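Local coordinates for protein PA1221 (Pseudomonas aeruginosa, PDB 4DG8) that belongs to the ANL superfamily of AMP-binding enzymes, also carries a phosphopantetheine attachment site, and binds adenosine monophosphate, at residues 166-171 against 187-192; 92-97 against 220-225; 262-267 against 273-278; 235-240 against 246-251. All coordinates share one frame; numbering follows the deposited sequence.

In the fold
Running from the N terminus, the chain enters contact 2 with helix 88-99, and the long loop that this contact closes ends at helix 217-226. Nested inside it, contact 1 sets strand 166-172 of a mixed sheet against helix 186-193. The two touch where Ile-189 CG2 lies 3.7 Å from Trp-223 CB. After contact 2 has closed, contact 4 folds the loop behind strand 231-234 onto helix 242-250. Contact 3 then follows in series, joining helix 261-270 to the turns before strand 280-284. Contacts 4 and 3 meet through Ile-249, whose CD1 is 3.7 Å from Leu-278 CG. No two loops cross.

Contact 1 (166-171 against 187-192); sequences IAYINF and AGITRL
Ala-167, near the start of strand 166-172, and Ile-189, in helix 186-193, are the nearest pair of CA atoms between the two segments, at 8.1 Å. The strand is not regular at this point. Ala-167 and Tyr-168 both pair with Cys-184 of the neighbouring antiparallel strand 180-185, which makes a classic beta bulge, and Ala-167 takes a helix-like psi of -41°. This is consistent with two consecutive residues meeting one helix side chain. Ile-189 reaches across with its longer branch extended (chi2 177°), and its terminal CD1 does most of the touching. It sits 3.5 Å from Ala-167 CB, the short side chain of alanine letting the isoleucine tip approach the strand closely. The same CD1 is 3.6 Å from CE2 of Tyr-168, arriving at the ring edge near the plane rather than over a face. Tyr-168 has CG between its backbone N and carbonyl carbon (chi1 65°), which swings the ring off the strand so that its end nears the helix. The hydroxyl beyond is hydrogen-bonded to Thr-219 OG1, and the ring also meets that of Tyr-104 from the adjacent strand. A bound AMP lies about 9 Å from the tyrosine side chain. Across this buried interface the chemistry is wholly apolar: an aliphatic tip fills the angle between a methyl and an aromatic edge, while the phenol hydroxyl satisfies its polarity elsewhere.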
# COMPACT_ATOMS: atom_id res chain seq x y z
N ILE A 166 -17.15 1.50 3.27
CA ILE A 166 -15.73 1.31 3.56
C ILE A 166 -15.38 -0.15 3.31
O ILE A 166 -16.08 -1.04 3.80
CB ILE A 166 -15.39 1.66 5.04
CG1 ILE A 166 -15.94 3.04 5.42
CG2 ILE A 166 -13.86 1.54 5.31
CD1 ILE A 166 -15.43 4.16 4.53
N ALA A 167 -14.37 -0.39 2.47
CA ALA A 167 -13.75 -1.71 2.32
C ALA A 167 -12.61 -2.02 3.31
O ALA A 167 -12.45 -3.15 3.81
CB ALA A 167 -13.28 -1.91 0.87
N TYR A 168 -11.76 -1.04 3.57
CA TYR A 168 -10.64 -1.30 4.47
C TYR A 168 -10.05 -0.05 5.08
O TYR A 168 -10.31 1.07 4.62
CB TYR A 168 -9.55 -2.15 3.78
CG TYR A 168 -8.83 -1.51 2.62
CD1 TYR A 168 -7.83 -0.56 2.82
CD2 TYR A 168 -9.12 -1.88 1.31
CE1 TYR A 168 -7.18 0.03 1.75
CE2 TYR A 168 -8.46 -1.30 0.23
CZ TYR A 168 -7.50 -0.35 0.45
OH TYR A 168 -6.84 0.21 -0.64
N ILE A 169 -9.24 -0.25 6.11
CA ILE A 169 -8.46 0.82 6.69
C ILE A 169 -6.96 0.53 6.58
O ILE A 169 -6.52 -0.57 6.87
CB ILE A 169 -8.84 1.07 8.16
CG1 ILE A 169 -10.27 1.58 8.24
CG2 ILE A 169 -7.83 2.04 8.83
CD1 ILE A 169 -10.82 1.72 9.63
N ASN A 170 -6.19 1.53 6.15
CA ASN A 170 -4.73 1.45 6.20
C ASN A 170 -4.21 2.58 7.06
O ASN A 170 -4.58 3.74 6.86
CB ASN A 170 -4.09 1.56 4.82
CG ASN A 170 -4.22 0.26 4.01
OD1 ASN A 170 -5.00 -0.64 4.36
ND2 ASN A 170 -3.46 0.18 2.92
N PHE A 171 -3.34 2.27 8.01
CA PHE A 171 -2.83 3.33 8.88
C PHE A 171 -1.64 4.01 8.20
O PHE A 171 -0.81 3.35 7.55
CB PHE A 171 -2.42 2.77 10.24
CG PHE A 171 -3.54 2.72 11.24
CD1 PHE A 171 -3.94 3.86 11.91
CD2 PHE A 171 -4.19 1.53 11.52
CE1 PHE A 171 -4.98 3.82 12.84
CE2 PHE A 171 -5.23 1.48 12.46
CZ PHE A 171 -5.62 2.62 13.11
N ALA A 187 -15.68 1.47 -3.98
CA ALA A 187 -15.45 2.17 -5.25
C ALA A 187 -13.98 2.43 -5.55
O ALA A 187 -13.58 2.36 -6.70
CB ALA A 187 -16.22 3.49 -5.29
N GLY A 188 -13.19 2.76 -4.54
CA GLY A 188 -11.78 3.04 -4.76
C GLY A 188 -11.10 1.80 -5.32
O GLY A 188 -10.25 1.87 -6.23
N ILE A 189 -11.51 0.66 -4.79
CA ILE A 189 -10.98 -0.63 -5.24
C ILE A 189 -11.44 -1.03 -6.64
O ILE A 189 -10.61 -1.44 -7.47
CB ILE A 189 -11.36 -1.77 -4.27
CG1 ILE A 189 -10.78 -1.49 -2.88
CG2 ILE A 189 -10.82 -3.09 -4.81
CD1 ILE A 189 -11.15 -2.54 -1.84
N THR A 190 -12.76 -0.96 -6.90
CA THR A 190 -13.26 -1.39 -8.20
C THR A 190 -12.84 -0.41 -9.30
O THR A 190 -12.57 -0.82 -10.43
CB THR A 190 -14.80 -1.65 -8.24
OG1 THR A 190 -15.50 -0.45 -7.91
CG2 THR A 190 -15.20 -2.76 -7.25
N ARG A 191 -12.73 0.88 -8.97
CA ARG A 191 -12.23 1.86 -9.95
C ARG A 191 -10.76 1.57 -10.23
O ARG A 191 -10.32 1.66 -11.38
CB ARG A 191 -12.46 3.32 -9.51
CG ARG A 191 -11.38 3.93 -8.56
CD ARG A 191 -10.15 4.37 -9.38
NE ARG A 191 -9.33 5.42 -8.77
CZ ARG A 191 -8.46 5.21 -7.79
NH1 ARG A 191 -8.31 4.00 -7.24
NH2 ARG A 191 -7.74 6.22 -7.32
N LEU A 192 -10.01 1.20 -9.19
CA LEU A 192 -8.61 0.84 -9.39
C LEU A 192 -8.46 -0.34 -10.36
O LEU A 192 -7.58 -0.33 -11.24
CB LEU A 192 -7.92 0.49 -8.05
CG LEU A 192 -6.48 -0.06 -8.16
CD1 LEU A 192 -5.54 1.01 -8.73
CD2 LEU A 192 -5.95 -0.61 -6.84

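Contact 2 (92-97 against 220-225); sequences TCLLAI and LEIWGA
Ile-222 is the first residue of 220-225 to meet helix 88-99, touching Leu-94. The two helical segments pass at an axis distance of 12.3 Å and an angle of 68°, a wide separation, bridged here by leucine, isoleucine and tryptophan. Ile-222 sends its longer branch across with CG1 beside its own backbone N (chi1 -63°). Its CD1 then lies 3.9 Å from Leu-94 CD1, the two side chains crossing at about a right angle. The shorter branch lies against the neighbouring side chain: CG2 stands 4.0 Å above the ring plane of Trp-223, over its centre. Next comes Trp-223, whose long side chain suits the distance between the helices. The benzene part of the ring leads, with CZ2 4.2 Å from Leu-94 CB and CH2 4.3 Å from Leu-95 CD1. Leu-95 CD1 meets the ring at its edge, near the plane, whereas Leu-94 CB comes in obliquely. NE1 is hydrogen-bonded to Tyr-104 OH, while Phe-33 of helix 29-39 packs on Leu-95. The interface is sealed by dispersion forces between branched aliphatics and an indole, whose one polar atom is satisfied outside the helix pair and probably anchors the ring.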
# COMPACT_ATOMS: atom_id res chain seq x y z
N THR A 92 -9.72 -15.49 1.89
CA THR A 92 -11.11 -15.79 2.22
C THR A 92 -11.65 -14.84 3.32
O THR A 92 -12.81 -14.40 3.25
CB THR A 92 -11.25 -17.26 2.67
OG1 THR A 92 -10.64 -18.10 1.68
CG2 THR A 92 -12.71 -17.65 2.85
N CYS A 93 -10.83 -14.53 4.31
CA CYS A 93 -11.24 -13.57 5.34
C CYS A 93 -11.58 -12.23 4.73
O CYS A 93 -12.58 -11.62 5.10
CB CYS A 93 -10.12 -13.33 6.37
SG CYS A 93 -9.97 -14.59 7.62
N LEU A 94 -10.74 -11.75 3.82
CA LEU A 94 -10.98 -10.43 3.24
C LEU A 94 -12.32 -10.41 2.52
O LEU A 94 -13.09 -9.45 2.63
CB LEU A 94 -9.86 -10.04 2.26
CG LEU A 94 -8.44 -9.95 2.82
CD1 LEU A 94 -7.51 -9.49 1.71
CD2 LEU A 94 -8.37 -8.99 4.01
N LEU A 95 -12.60 -11.48 1.77
CA LEU A 95 -13.87 -11.49 1.04
C LEU A 95 -15.06 -11.61 2.00
O LEU A 95 -16.10 -11.01 1.77
CB LEU A 95 -13.90 -12.61 -0.02
CG LEU A 95 -15.16 -12.74 -0.88
CD1 LEU A 95 -15.44 -11.44 -1.65
CD2 LEU A 95 -15.05 -13.94 -1.85
N ALA A 96 -14.92 -12.41 3.05
CA ALA A 96 -16.03 -12.63 3.98
C ALA A 96 -16.35 -11.32 4.74
O ALA A 96 -17.53 -10.97 4.98
CB ALA A 96 -15.71 -13.75 4.95
N ILE A 97 -15.29 -10.59 5.08
CA ILE A 97 -15.44 -9.29 5.70
C ILE A 97 -16.19 -8.36 4.77
O ILE A 97 -17.20 -7.77 5.16
CB ILE A 97 -14.08 -8.67 6.12
CG1 ILE A 97 -13.58 -9.35 7.39
CG2 ILE A 97 -14.25 -7.17 6.42
CD1 ILE A 97 -12.05 -9.34 7.56
N LEU A 220 -4.12 -3.85 -5.21
CA LEU A 220 -3.93 -4.19 -6.62
C LEU A 220 -3.62 -5.68 -6.79
O LEU A 220 -4.19 -6.36 -7.67
CB LEU A 220 -2.80 -3.36 -7.22
CG LEU A 220 -2.41 -3.76 -8.64
CD1 LEU A 220 -3.58 -3.52 -9.60
CD2 LEU A 220 -1.18 -2.98 -9.07
N GLU A 221 -2.70 -6.19 -5.99
CA GLU A 221 -2.29 -7.59 -6.17
C GLU A 221 -3.45 -8.58 -6.03
O GLU A 221 -3.58 -9.53 -6.80
CB GLU A 221 -1.17 -7.95 -5.20
CG GLU A 221 0.11 -7.17 -5.47
CD GLU A 221 1.14 -7.36 -4.38
OE1 GLU A 221 0.94 -8.22 -3.49
OE2 GLU A 221 2.16 -6.64 -4.44
N ILE A 222 -4.30 -8.33 -5.04
CA ILE A 222 -5.40 -9.22 -4.74
C ILE A 222 -6.60 -8.95 -5.63
O ILE A 222 -7.02 -9.82 -6.41
CB ILE A 222 -5.78 -9.14 -3.26
CG1 ILE A 222 -4.58 -9.61 -2.43
CG2 ILE A 222 -7.05 -9.96 -2.97
CD1 ILE A 222 -4.63 -9.20 -0.93
N TRP A 223 -7.15 -7.74 -5.53
CA TRP A 223 -8.38 -7.45 -6.25
C TRP A 223 -8.17 -7.29 -7.76
O TRP A 223 -9.08 -7.52 -8.54
CB TRP A 223 -9.10 -6.26 -5.62
CG TRP A 223 -9.38 -6.55 -4.17
CD1 TRP A 223 -8.78 -5.98 -3.09
CD2 TRP A 223 -10.27 -7.55 -3.66
NE1 TRP A 223 -9.26 -6.54 -1.93
CE2 TRP A 223 -10.17 -7.51 -2.25
CE3 TRP A 223 -11.14 -8.47 -4.26
CZ2 TRP A 223 -10.94 -8.35 -1.42
CZ3 TRP A 223 -11.90 -9.32 -3.43
CH2 TRP A 223 -11.80 -9.24 -2.03
N GLY A 224 -6.97 -6.91 -8.18
CA GLY A 224 -6.69 -6.88 -9.60
C GLY A 224 -6.91 -8.25 -10.25
O GLY A 224 -7.42 -8.35 -11.37
N ALA A 225 -6.49 -9.31 -9.57
CA ALA A 225 -6.82 -10.67 -9.99
C ALA A 225 -8.28 -11.01 -9.83
O ALA A 225 -8.98 -11.33 -10.81
CB ALA A 225 -5.99 -11.69 -9.20

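Contact 3 (262-267 against 273-278); sequences SLFNTL and DCLGGL
Leu-267 and Cys-274 face each other across the turn that brings the chain back in a beta-alpha-beta crossover: helix 261-270 links the neighbouring parallel strands 256-260 and 280-284, and the short 3-10 segment ending at Leu-275 starts the return. The CA atoms of this pair are 7.3 Å apart, and the CB atoms of both residues are directed toward the opposite segment. Cys-274 SG, placed between its backbone N and carbonyl carbon by a chi1 of 77°, comes within 4.0 Å of Leu-267 CB. A small side chain with a polarisable sulfur suits this ordinary van der Waals contact, which is nearest at CB, the root of the leucine side chain.

One helical turn earlier, Phe-264 has CG opposite its backbone N (chi1 174°), and the end of its ring leans toward the return segment. Leu-275 CD1 approaches CE1 of Phe-264 obliquely, at 4.4 Å. The phenyl is buried further by His-292, Val-293 and Ala-296 of helix 290-299, and a bound AMP lies about 11 Å from it. Leu-275 also reaches Leu-245 of helix 242-250, so these hydrophobic residues tie the helix, the return and two neighbouring helices together.

The backbone then passes through a type II turn from Leu-275 to Leu-278, with Gly-277 at its third position, where the positive phi of 99° is readily adopted without a side chain. On the helix, Ser-262 O accepts from both Thr-266 N and Thr-266 OG1, which arrive from opposite faces of the carbonyl plane, the hydroxyl at 2.8 Å.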
# COMPACT_ATOMS: atom_id res chain seq x y z
N SER A 262 12.60 -0.09 -4.94
CA SER A 262 13.90 -0.56 -4.43
C SER A 262 14.03 -2.08 -4.60
O SER A 262 15.11 -2.58 -4.91
CB SER A 262 14.17 -0.07 -2.99
OG SER A 262 13.21 -0.59 -2.09
N LEU A 263 12.90 -2.80 -4.50
CA LEU A 263 12.92 -4.25 -4.73
C LEU A 263 13.18 -4.56 -6.21
O LEU A 263 13.97 -5.45 -6.56
CB LEU A 263 11.60 -4.91 -4.28
CG LEU A 263 11.52 -6.44 -4.44
CD1 LEU A 263 12.74 -7.18 -3.81
CD2 LEU A 263 10.19 -7.01 -3.90
N PHE A 264 12.49 -3.83 -7.08
CA PHE A 264 12.74 -3.86 -8.51
C PHE A 264 14.24 -3.66 -8.77
O PHE A 264 14.88 -4.48 -9.41
CB PHE A 264 11.89 -2.79 -9.21
CG PHE A 264 12.17 -2.63 -10.68
CD1 PHE A 264 11.52 -3.42 -11.62
CD2 PHE A 264 13.06 -1.66 -11.12
CE1 PHE A 264 11.77 -3.26 -12.98
CE2 PHE A 264 13.32 -1.50 -12.47
CZ PHE A 264 12.67 -2.29 -13.40
N ASN A 265 14.81 -2.59 -8.24
CA ASN A 265 16.21 -2.27 -8.49
C ASN A 265 17.15 -3.41 -8.06
O ASN A 265 18.08 -3.77 -8.79
CB ASN A 265 16.59 -0.98 -7.75
CG ASN A 265 15.87 0.22 -8.29
OD1 ASN A 265 15.27 0.14 -9.36
ND2 ASN A 265 15.92 1.33 -7.56
N THR A 266 16.91 -3.96 -6.88
CA THR A 266 17.70 -5.07 -6.37
C THR A 266 17.62 -6.31 -7.26
O THR A 266 18.64 -6.91 -7.60
CB THR A 266 17.26 -5.44 -4.95
OG1 THR A 266 17.28 -4.26 -4.15
CG2 THR A 266 18.21 -6.46 -4.34
N LEU A 267 16.40 -6.69 -7.61
CA LEU A 267 16.20 -7.88 -8.44
C LEU A 267 16.90 -7.66 -9.77
O LEU A 267 17.55 -8.56 -10.30
CB LEU A 267 14.71 -8.15 -8.66
CG LEU A 267 13.89 -8.52 -7.42
CD1 LEU A 267 12.42 -8.69 -7.80
CD2 LEU A 267 14.42 -9.76 -6.75
N ASP A 273 17.25 -11.51 -15.34
CA ASP A 273 16.45 -12.56 -15.96
C ASP A 273 15.36 -13.11 -15.04
O ASP A 273 14.50 -13.86 -15.51
CB ASP A 273 17.31 -13.71 -16.50
CG ASP A 273 18.05 -13.36 -17.79
OD1 ASP A 273 17.75 -12.31 -18.40
OD2 ASP A 273 18.91 -14.16 -18.21
N CYS A 274 15.37 -12.78 -13.74
CA CYS A 274 14.31 -13.33 -12.87
C CYS A 274 12.92 -12.79 -13.21
O CYS A 274 11.90 -13.32 -12.77
CB CYS A 274 14.62 -13.16 -11.39
SG CYS A 274 14.35 -11.51 -10.72
N LEU A 275 12.87 -11.74 -14.01
CA LEU A 275 11.59 -11.17 -14.41
C LEU A 275 10.97 -11.95 -15.58
O LEU A 275 9.77 -11.79 -15.85
CB LEU A 275 11.76 -9.71 -14.80
CG LEU A 275 12.42 -8.85 -13.72
CD1 LEU A 275 12.63 -7.43 -14.24
CD2 LEU A 275 11.62 -8.88 -12.39
N GLY A 276 11.77 -12.78 -16.24
CA GLY A 276 11.32 -13.50 -17.42
C GLY A 276 10.01 -14.23 -17.19
O GLY A 276 9.85 -14.93 -16.18
N GLY A 277 9.05 -14.08 -18.10
CA GLY A 277 7.75 -14.71 -17.92
C GLY A 277 6.68 -13.77 -17.36
O GLY A 277 5.49 -14.09 -17.43
N LEU A 278 7.08 -12.62 -16.82
CA LEU A 278 6.11 -11.57 -16.47
C LEU A 278 5.57 -10.87 -17.72
O LEU A 278 6.34 -10.49 -18.61
CB LEU A 278 6.71 -10.52 -15.52
CG LEU A 278 7.00 -10.99 -14.10
CD1 LEU A 278 7.60 -9.83 -13.27
CD2 LEU A 278 5.74 -11.54 -13.45

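Contact 4 (235-240 against 246-251)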
# COMPACT_ATOMS: atom_id res chain seq x y z
N ASN A 235 2.63 -15.62 -2.50
CA ASN A 235 3.98 -15.99 -2.18
C ASN A 235 3.96 -16.51 -0.75
O ASN A 235 4.06 -15.74 0.21
CB ASN A 235 4.92 -14.78 -2.25
CG ASN A 235 6.31 -15.09 -1.67
OD1 ASN A 235 6.70 -16.25 -1.59
ND2 ASN A 235 7.04 -14.06 -1.25
N ASP A 236 3.89 -17.83 -0.65
CA ASP A 236 4.10 -18.59 0.58
C ASP A 236 5.47 -19.28 0.60
O ASP A 236 5.68 -20.23 1.35
CB ASP A 236 2.96 -19.58 0.86
CG ASP A 236 2.60 -20.40 -0.36
OD1 ASP A 236 3.41 -20.43 -1.32
OD2 ASP A 236 1.51 -21.02 -0.34
N LEU A 237 6.33 -18.91 -0.35
CA LEU A 237 7.65 -19.52 -0.46
C LEU A 237 8.72 -18.93 0.47
O LEU A 237 9.50 -19.65 1.07
CB LEU A 237 8.13 -19.48 -1.91
CG LEU A 237 7.29 -20.37 -2.83
CD1 LEU A 237 7.84 -20.35 -4.24
CD2 LEU A 237 7.27 -21.79 -2.29
N GLY A 238 8.74 -17.61 0.59
CA GLY A 238 9.75 -16.94 1.38
C GLY A 238 9.93 -15.50 0.91
O GLY A 238 9.30 -15.10 -0.08
N PRO A 239 10.79 -14.73 1.61
CA PRO A 239 11.03 -13.34 1.22
C PRO A 239 11.34 -13.25 -0.28
O PRO A 239 12.18 -14.00 -0.80
CB PRO A 239 12.27 -12.96 2.02
CG PRO A 239 12.23 -13.87 3.26
CD PRO A 239 11.62 -15.17 2.75
N LEU A 240 10.67 -12.34 -0.97
CA LEU A 240 10.81 -12.29 -2.41
C LEU A 240 12.24 -11.91 -2.81
O LEU A 240 12.77 -10.88 -2.38
CB LEU A 240 9.80 -11.34 -3.03
CG LEU A 240 9.69 -11.52 -4.54
CD1 LEU A 240 8.94 -12.81 -4.86
CD2 LEU A 240 9.02 -10.34 -5.20
N ARG A 246 11.43 -16.40 -9.49
CA ARG A 246 11.59 -17.39 -10.56
C ARG A 246 10.69 -18.60 -10.33
O ARG A 246 10.10 -19.14 -11.27
CB ARG A 246 13.04 -17.84 -10.67
CG ARG A 246 13.93 -16.96 -11.56
CD ARG A 246 15.36 -17.55 -11.58
NE ARG A 246 16.31 -16.69 -12.28
CZ ARG A 246 16.60 -16.77 -13.57
NH1 ARG A 246 16.00 -17.67 -14.33
NH2 ARG A 246 17.49 -15.95 -14.12
N GLN A 247 10.57 -19.04 -9.08
CA GLN A 247 9.73 -20.19 -8.75
C GLN A 247 8.27 -19.86 -8.92
O GLN A 247 7.49 -20.64 -9.47
CB GLN A 247 9.92 -20.59 -7.30
CG GLN A 247 10.65 -21.89 -7.11
CD GLN A 247 10.71 -22.28 -5.66
OE1 GLN A 247 11.29 -21.56 -4.83
NE2 GLN A 247 10.07 -23.39 -5.32
N LEU A 248 7.90 -18.68 -8.44
CA LEU A 248 6.51 -18.26 -8.46
C LEU A 248 6.01 -18.07 -9.90
O LEU A 248 4.85 -18.36 -10.19
CB LEU A 248 6.32 -16.99 -7.62
CG LEU A 248 6.45 -17.24 -6.11
CD1 LEU A 248 6.54 -15.94 -5.30
CD2 LEU A 248 5.31 -18.15 -5.62
N ILE A 249 6.88 -17.59 -10.78
CA ILE A 249 6.53 -17.50 -12.20
C ILE A 249 6.53 -18.88 -12.86
O ILE A 249 5.56 -19.30 -13.47
CB ILE A 249 7.50 -16.57 -12.95
CG1 ILE A 249 7.36 -15.13 -12.44
CG2 ILE A 249 7.28 -16.69 -14.47
CD1 ILE A 249 8.47 -14.20 -12.90
N GLY A 250 7.63 -19.62 -12.69
CA GLY A 250 7.81 -20.88 -13.38
C GLY A 250 6.95 -22.02 -12.86
O GLY A 250 6.40 -22.79 -13.65
N GLU A 251 6.85 -22.15 -11.55
CA GLU A 251 6.05 -23.23 -10.97
C GLU A 251 4.57 -22.89 -10.86
O GLU A 251 3.71 -23.76 -10.98
CB GLU A 251 6.59 -23.65 -9.60
CG GLU A 251 7.99 -24.22 -9.69
CD GLU A 251 8.60 -24.49 -8.34
OE1 GLU A 251 7.84 -24.60 -7.35
OE2 GLU A 251 9.85 -24.60 -8.27
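OD1 of Asn-235, a residue whose side chain rests against Leu-248, accepts two backbone N-H groups in an Asx motif: Leu-237 N at 3.0 Å, which closes an Asx turn, and Gly-238 N at 3.3 Å, both from the same face of the amide. The other end of the amide is held as well, since Asn-235 ND2 gives a bond of 2.7 Å to Gly-238 O, nearly in the amide plane, and another to Asn-210 OD1. Asparagine fits because it offers donor and acceptor together, and Gly-238, with phi 156°, has a backbone shape that a side chain would obstruct. The loop so fixed leads from strand 231-234 into helix 242-250 and lies back on it. Leu-248 is the apolar centre. Its CD1 lies 3.6 Å from Asn-235 CB and also meets Leu-240 CD1 at 4.0 Å, while its CD2 is 3.6 Å from Leu-237 CD1, these two leucines sliding past each other in opposite directions. Leu-237 also crosses Gln-247 obliquely, with CD1 3.7 Å from OE1, and this methyl touches the glutamine's CB and amide. Gln-247 NE2 donates to Glu-251 OE2 at 3.2 Å, met on the syn side but tilted well out of the carboxylate plane.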